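Local coordinates for putative S-adenosylmethionine-dependent methyltransferase (Bacteroides thetaiotaomicron, PDB 1WYZ) that probably transfers methyl groups from S-adenosylmethionine to a substrate, as RsmI-like methyltransferases do, at the interface of chains A and B. Sequence-based numbering; all coordinates share one arbitrary frame. Chains: chain A/B, putative S-adenosylmethionine-dependent methyltransferase.

The interface of chains A and B. Residues chain A 119-120, 122, 125; chain B 120, 122, 125.
Around the two-fold axis relating the chains of the deposited assembly, A:Gly120 and B:Gly120 face each other in extended loop backbone, while A:Ile125 and B:Ile125 meet from the first turns of the two 123-131 helices. Both glycine carbonyls point to one water, which lies 2.9 Å from A:Gly120 O and 2.7 Å from B:Gly120 O and so bridges the chains. The isoleucine side chains cross at about a right angle, and A:Ile125 CG2 lies 3.3 Å from B:Ile125 CG2. Each sends its longer arm to the opposite serine: A:Ile125 CD1 rests 3.3 Å from B:Ser122 CB, and B:Ile125 CD1 repeats the contact on A:Ser122 CB. In both isoleucines CG1 lies between backbone N and carbonyl carbon (chi1 78° in A:Ile125), an arrangement that carries CD1 to the serine while CG2 turns to its symmetry mate. The serine hydroxyls lie anti to their own backbone N (chi1 167° in A:Ser122) and reach forward over the first turn of their own helix, where A:Ile125 N makes a weak hydrogen bond to A:Ser122 OG in the manner of a helix N-cap, as its twin does in chain B. CB and the flank of OG both meet the partner's isoleucine, with B:Ser122 OG 3.4 Å from A:Ile125 CG2. Cutting A:Ile125 back to alanine removes CD1 and CG2 and would probably leave B:Ser122 CB and B:Ile125 CG2 without their apolar mates, opening a gap beside the axis. The structure alone does not show whether this pairing persists in solution. A:Val119 directs CG1 towards the carbonyl oxygen of B:Gly120, with A:Val119 CG1 3.2 Å from B:Gly120 O.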
ATOM      1  N   VAL A 119     -10.100   1.713  -0.666  1.00 28.60           N
ATOM      2  CA  VAL A 119      -8.932   2.563  -0.475  1.00 29.68           C
ATOM      3  C   VAL A 119      -8.820   3.163   0.925  1.00 29.09           C
ATOM      4  O   VAL A 119      -9.797   3.614   1.515  1.00 29.36           O
ATOM      5  CB  VAL A 119      -8.901   3.695  -1.514  1.00 31.37           C
ATOM      6  CG1 VAL A 119      -7.665   4.548  -1.312  1.00 33.73           C
ATOM      7  CG2 VAL A 119      -8.902   3.113  -2.915  1.00 32.96           C
ATOM      8  N   GLY A 120      -7.607   3.161   1.454  1.00 33.70           N
ATOM      9  CA  GLY A 120      -7.406   3.705   2.776  1.00 35.51           C
ATOM     10  C   GLY A 120      -5.969   4.116   2.976  1.00 35.72           C
ATOM     11  O   GLY A 120      -5.111   3.810   2.144  1.00 36.84           O
ATOM     12  N   SER A 122      -2.273   3.877   3.969  1.00 34.53           N
ATOM     13  CA  SER A 122      -1.333   2.789   4.223  1.00 33.76           C
ATOM     14  C   SER A 122      -0.002   3.459   4.504  1.00 34.74           C
ATOM     15  O   SER A 122       0.576   4.103   3.619  1.00 35.57           O
ATOM     16  CB  SER A 122      -1.173   1.872   3.005  1.00 33.36           C
ATOM     17  OG  SER A 122      -0.045   1.012   3.163  1.00 32.93           O
ATOM     18  N   ILE A 125       2.655   2.324   1.744  1.00 33.90           N
ATOM     19  CA  ILE A 125       2.813   2.981   0.434  1.00 35.46           C
ATOM     20  C   ILE A 125       3.019   4.493   0.544  1.00 33.65           C
ATOM     21  O   ILE A 125       3.726   5.081  -0.270  1.00 33.27           O
ATOM     22  CB  ILE A 125       1.615   2.738  -0.535  1.00 52.76           C
ATOM     23  CG1 ILE A 125       0.449   3.643  -0.157  1.00 54.67           C
ATOM     24  CG2 ILE A 125       1.189   1.269  -0.504  1.00 54.95           C
ATOM     25  CD1 ILE A 125      -0.602   3.824  -1.243  1.00 51.49           C
TER
ATOM     26  N   GLY B 120      -4.351   7.597  -1.467  1.00 29.49           N
ATOM     27  CA  GLY B 120      -4.930   7.299  -2.761  1.00 29.27           C
ATOM     28  C   GLY B 120      -4.995   5.814  -3.022  1.00 30.71           C
ATOM     29  O   GLY B 120      -4.598   5.022  -2.171  1.00 27.73           O
ATOM     30  N   SER B 122      -3.900   2.174  -4.264  1.00 28.62           N
ATOM     31  CA  SER B 122      -2.636   1.452  -4.464  1.00 28.45           C
ATOM     32  C   SER B 122      -2.959   0.002  -4.816  1.00 28.10           C
ATOM     33  O   SER B 122      -3.593  -0.711  -4.023  1.00 25.14           O
ATOM     34  CB  SER B 122      -1.803   1.479  -3.174  1.00 33.61           C
ATOM     35  OG  SER B 122      -0.798   0.477  -3.187  1.00 34.09           O
ATOM     36  N   ILE B 125      -1.206  -2.753  -2.187  1.00 29.66           N
ATOM     37  CA  ILE B 125      -1.810  -3.111  -0.901  1.00 32.51           C
ATOM     38  C   ILE B 125      -3.250  -3.582  -1.040  1.00 32.32           C
ATOM     39  O   ILE B 125      -3.735  -4.363  -0.214  1.00 33.22           O
ATOM     40  CB  ILE B 125      -1.770  -1.959   0.169  1.00 50.76           C
ATOM     41  CG1 ILE B 125      -2.675  -0.808  -0.242  1.00 53.60           C
ATOM     42  CG2 ILE B 125      -0.338  -1.482   0.377  1.00 52.33           C
ATOM     43  CD1 ILE B 125      -3.014   0.176   0.874  1.00 51.15           C
TER
HETATM   44  O   HOH W   1      -3.514   3.389  -0.275  1.00 29.75           O